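Sensor protein (Thermotoga maritima, PDB 3A0S) is a PAS-linked sensor histidine kinase that probably uses ATP to phosphorylate a histidine in two-component signalling, represented here by its PAS domain alone. Local coordinates at residues 18-21 against 22-25; 27-30 against 31-35. One frame throughout, in Å; residues are numbered along the deposited sequence. Where two conformers were deposited one is given.

Overall arrangement
Both contacts lie in the PAS domain, in the segment that follows strand 14-17 of its five-stranded antiparallel sheet, and both are local. Interaction 1 spans helix 19-25 and interaction 2 the short helix 29-32 next along the chain; their centres are 11 Å apart. E22 joins them: its OE2 lies 2.9 Å from the backbone N of K29, a probable hydrogen bond at the start of the second helix, and its CG packs 3.2 Å from the carbonyl O of L27. Two glycols, probably from the crystallisation liquor, lie nearby, diethylene glycol about 4 Å from the F25 side chain and tetraethylene glycol about 5 Å from that of L27.

Interaction 1: 18-21 against 22-25; sequences NKKA and EQLF
K19 and E22, one turn apart on helix 19-25, are joined by a salt bridge on the outer side of this PAS-domain helix. From E22 CB, 3.3 Å from the carbonyl O of K19, the chain runs out extended: CG passes 3.5 Å from N18 O, and CD brings OE1 to K19 NZ at 2.8 Å. OE1 receives the ammonium on its syn lone pair, the side of OE2, while a water accepts from NZ and donates to OE2, closing a ring. The lysine reaches forward along the helix, its chain bent at chi2 (-96°), which lays CD and CE beside OE1. OE2 also takes the backbone N of K29. With an alanine here instead of E22, the K19 ammonium would probably lose its carboxylate mate and the K29 N-H this acceptor.

At the helix start N18 is the N-cap, its OD1 accepting from A21 N at 2.9 Å with the donor tilted 34° from the amide plane; OD1 also takes I5 N and ND2 gives to T3 O, tying the cap to strand 4-9 and the residue just before it. Farther along, L24 CD2 lies 3.6 Å above one face of the F25 ring, toward its rim. The glutamate thus shares its charge between a lysine, a water and a backbone N-H, which probably favours its ionised form, though the nearby E30 carboxylate would partly offset this.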
loop_
_atom_site.group_PDB
_atom_site.type_symbol
_atom_site.label_atom_id
_atom_site.label_comp_id
_atom_site.label_asym_id
_atom_site.label_seq_id
_atom_site.Cartn_x
_atom_site.Cartn_y
_atom_site.Cartn_z
ATOM N N ASN A 18 7.735 -5.611 0.317
ATOM C CA ASN A 18 9.180 -5.722 0.200
ATOM C C ASN A 18 9.832 -5.908 1.569
ATOM O O ASN A 18 9.151 -5.942 2.632
ATOM C CB ASN A 18 9.802 -4.539 -0.586
ATOM C CG ASN A 18 9.788 -3.245 0.181
ATOM O OD1 ASN A 18 9.129 -3.093 1.221
ATOM N ND2 ASN A 18 10.553 -2.263 -0.333
ATOM N N LYS A 19 11.161 -6.070 1.554
ATOM C CA LYS A 19 11.873 -6.313 2.782
ATOM C C LYS A 19 11.782 -5.146 3.775
ATOM O O LYS A 19 11.740 -5.382 4.978
ATOM C CB LYS A 19 13.329 -6.715 2.503
ATOM C CG LYS A 19 13.449 -8.116 1.900
ATOM C CD LYS A 19 13.732 -9.183 2.964
ATOM C CE LYS A 19 13.233 -10.561 2.497
ATOM N NZ LYS A 19 12.979 -11.466 3.657
ATOM N N LYS A 20 11.674 -3.906 3.288
ATOM C CA LYS A 20 11.482 -2.741 4.157
ATOM C C LYS A 20 10.132 -2.807 4.855
ATOM O O LYS A 20 10.023 -2.464 6.021
ATOM C CB LYS A 20 11.673 -1.421 3.392
ATOM C CG LYS A 20 13.142 -1.175 2.991
ATOM C CD LYS A 20 14.037 -0.822 4.203
ATOM C CE LYS A 20 15.462 -0.506 3.716
ATOM N NZ LYS A 20 15.447 0.763 2.964
ATOM N N ALA A 21 9.119 -3.259 4.129
ATOM C CA ALA A 21 7.799 -3.453 4.759
ATOM C C ALA A 21 7.831 -4.552 5.818
ATOM O O ALA A 21 7.238 -4.412 6.890
ATOM C CB ALA A 21 6.721 -3.736 3.698
ATOM N N GLU A 22 8.602 -5.602 5.548
ATOM C CA GLU A 22 8.825 -6.670 6.559
ATOM C C GLU A 22 9.455 -6.105 7.824
ATOM O O GLU A 22 9.017 -6.417 8.939
ATOM C CB GLU A 22 9.686 -7.801 6.006
ATOM C CG GLU A 22 9.019 -8.606 4.903
ATOM C CD GLU A 22 9.881 -9.742 4.381
ATOM O OE1 GLU A 22 11.100 -9.710 4.655
ATOM O OE2 GLU A 22 9.363 -10.653 3.692
ATOM N N GLN A 23 10.475 -5.282 7.652
ATOM C CA GLN A 23 11.198 -4.685 8.774
ATOM C C GLN A 23 10.355 -3.675 9.544
ATOM O O GLN A 23 10.404 -3.641 10.786
ATOM C CB GLN A 23 12.513 -4.050 8.289
ATOM C CG GLN A 23 13.506 -5.080 7.760
ATOM C CD GLN A 23 14.672 -4.463 6.990
ATOM O OE1 GLN A 23 15.550 -5.181 6.493
ATOM N NE2 GLN A 23 14.706 -3.131 6.908
ATOM N N LEU A 24 9.546 -2.904 8.832
ATOM C CA LEU A 24 8.762 -1.846 9.422
ATOM C C LEU A 24 7.580 -2.437 10.168
ATOM O O LEU A 24 7.240 -2.014 11.295
ATOM C CB LEU A 24 8.261 -0.878 8.350
ATOM C CG LEU A 24 7.443 0.294 8.883
ATOM C CD1 LEU A 24 8.196 1.091 9.951
ATOM C CD2 LEU A 24 6.988 1.184 7.736
ATOM N N PHE A 25 6.937 -3.430 9.555
ATOM C CA PHE A 25 5.664 -3.929 10.103
ATOM C C PHE A 25 5.743 -5.277 10.824
ATOM O O PHE A 25 4.800 -5.674 11.515
ATOM C CB PHE A 25 4.639 -3.983 8.981
ATOM C CG PHE A 25 4.299 -2.644 8.415
ATOM C CD1 PHE A 25 3.751 -1.648 9.232
ATOM C CD2 PHE A 25 4.484 -2.389 7.073
ATOM C CE1 PHE A 25 3.405 -0.420 8.711
ATOM C CE2 PHE A 25 4.156 -1.148 6.560
ATOM C CZ PHE A 25 3.624 -0.160 7.379
HETATM O O HOH W 1 10.341 -13.155 3.324
#

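Interaction 2: 27-30 against 31-35; sequences LKKE and NVLGR
The carbonyls of K28 and K29 receive the N-H groups of N31, V32 and L33 in one short, weakly bonded helical turn, which runs into a type II beta turn from V32 to R35, closed by R35 N to V32 O at 3.0 Å. This is helix 29-32 of the PAS fold, lying against strand 14-17. K29 O takes two donors: L33 N at 2.9 Å comes almost straight onto the end of the carbonyl, whereas V32 N at 3.1 Å sits well above its plane. N31 N likewise approaches K28 O from above its plane, and V32 N adds a weak bond to the same oxygen.

On the inner side L27 and V32 meet at about a right angle, CD1 against CG1 at 3.8 Å. V32 CG1 lies anti to the carbonyl carbon (chi1 -64°), turned to the leucine, and the valine also rests on I14 and W17 of strand 14-17. W17 NE1 hydrogen-bonds L27 O, fixing the residues leading into helix 29-32 to that strand. The fully extended side chain of K29 also touches W17.

The outer side is polar. N31 runs alongside K28, its OD1 3.6 Å from K28 CB, and a water that donates to this OD1 accepts from K28 N, bridging amide and backbone. E30 lies beside N31 as well, carboxylate and amide planes 49° apart.

G34 takes a positive phi (89°) in the beta turn, where a CB would be jammed against the preceding carbonyl oxygen. Beyond it R35 folds back: NE makes a weak bond to N31 O at 3.0 Å and also gives to a water that donates to both E30 O and L33 O.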
loop_
_atom_site.group_PDB
_atom_site.type_symbol
_atom_site.label_atom_id
_atom_site.label_comp_id
_atom_site.label_asym_id
_atom_site.label_seq_id
_atom_site.Cartn_x
_atom_site.Cartn_y
_atom_site.Cartn_z
ATOM N N LEU A 27 5.873 -8.322 9.554
ATOM C CA LEU A 27 5.152 -9.392 8.856
ATOM C C LEU A 27 5.980 -9.812 7.639
ATOM O O LEU A 27 6.473 -8.941 6.882
ATOM C CB LEU A 27 3.747 -8.924 8.406
ATOM C CG LEU A 27 2.744 -8.405 9.463
ATOM C CD1 LEU A 27 1.482 -7.875 8.807
ATOM C CD2 LEU A 27 2.400 -9.474 10.519
ATOM N N LYS A 28 6.140 -11.127 7.454
ATOM C CA LYS A 28 6.848 -11.637 6.295
ATOM C C LYS A 28 5.967 -11.575 5.045
ATOM O O LYS A 28 4.740 -11.766 5.127
ATOM C CB LYS A 28 7.325 -13.063 6.552
ATOM C CG LYS A 28 8.563 -13.106 7.417
ATOM C CD LYS A 28 8.862 -14.529 7.849
ATOM C CE LYS A 28 10.194 -14.589 8.593
ATOM N NZ LYS A 28 10.639 -16.000 8.792
ATOM N N LYS A 29 6.586 -11.336 3.888
ATOM C CA LYS A 29 5.856 -11.318 2.634
ATOM C C LYS A 29 4.966 -12.546 2.427
ATOM O O LYS A 29 3.821 -12.441 2.007
ATOM C CB LYS A 29 6.871 -11.126 1.484
ATOM C CG LYS A 29 6.311 -11.226 0.111
ATOM C CD LYS A 29 7.393 -10.963 -0.919
ATOM C CE LYS A 29 6.785 -11.062 -2.290
ATOM N NZ LYS A 29 7.839 -11.040 -3.336
ATOM N N GLU A 30 5.506 -13.721 2.728
ATOM C CA GLU A 30 4.768 -14.952 2.466
ATOM C C GLU A 30 3.542 -15.071 3.363
ATOM O O GLU A 30 2.583 -15.794 3.052
ATOM C CB GLU A 30 5.682 -16.163 2.625
ATOM C CG GLU A 30 6.357 -16.246 3.978
ATOM C CD GLU A 30 7.762 -15.632 4.003
ATOM O OE1 GLU A 30 8.096 -14.713 3.190
ATOM O OE2 GLU A 30 8.555 -16.112 4.854
ATOM N N ASN A 31 3.557 -14.332 4.462
ATOM C CA ASN A 31 2.418 -14.338 5.365
ATOM C C ASN A 31 1.280 -13.383 4.981
ATOM O O ASN A 31 0.154 -13.517 5.497
ATOM C CB ASN A 31 2.927 -14.086 6.786
ATOM C CG ASN A 31 3.785 -15.255 7.302
ATOM O OD1 ASN A 31 4.759 -15.052 8.011
ATOM N ND2 ASN A 31 3.436 -16.468 6.906
ATOM N N VAL A 32 1.548 -12.466 4.048
ATOM C CA VAL A 32 0.525 -11.495 3.654
ATOM C C VAL A 32 0.176 -11.534 2.157
ATOM O O VAL A 32 -0.880 -11.045 1.728
ATOM C CB VAL A 32 0.898 -10.040 4.079
ATOM C CG1 VAL A 32 0.956 -9.923 5.621
ATOM C CG2 VAL A 32 2.204 -9.582 3.423
ATOM N N LEU A 33 1.053 -12.107 1.349
ATOM C CA LEU A 33 0.817 -12.080 -0.078
ATOM C C LEU A 33 -0.515 -12.717 -0.429
ATOM O O LEU A 33 -0.852 -13.788 0.098
ATOM C CB LEU A 33 1.936 -12.875 -0.737
ATOM C CG LEU A 33 2.086 -12.702 -2.234
ATOM C CD1 LEU A 33 2.609 -11.324 -2.621
ATOM C CD2 LEU A 33 3.047 -13.774 -2.723
ATOM N N GLY A 34 -1.278 -12.069 -1.306
ATOM C CA GLY A 34 -2.554 -12.587 -1.725
ATOM C C GLY A 34 -3.723 -12.156 -0.866
ATOM O O GLY A 34 -4.867 -12.316 -1.267
ATOM N N ARG A 35 -3.455 -11.608 0.307
ATOM C CA ARG A 35 -4.535 -11.246 1.231
ATOM C C ARG A 35 -4.994 -9.811 1.004
ATOM O O ARG A 35 -4.219 -8.972 0.491
ATOM C CB ARG A 35 -4.085 -11.430 2.672
ATOM C CG ARG A 35 -3.551 -12.826 2.934
ATOM C CD ARG A 35 -3.093 -12.990 4.355
ATOM N NE ARG A 35 -2.558 -14.336 4.601
ATOM C CZ ARG A 35 -3.299 -15.359 4.989
ATOM N NH1 ARG A 35 -4.620 -15.206 5.176
ATOM N NH2 ARG A 35 -2.738 -16.548 5.226
HETATM O O HOH W 2 4.659 -12.720 9.412
HETATM O O HOH W 3 -0.125 -15.016 2.629
#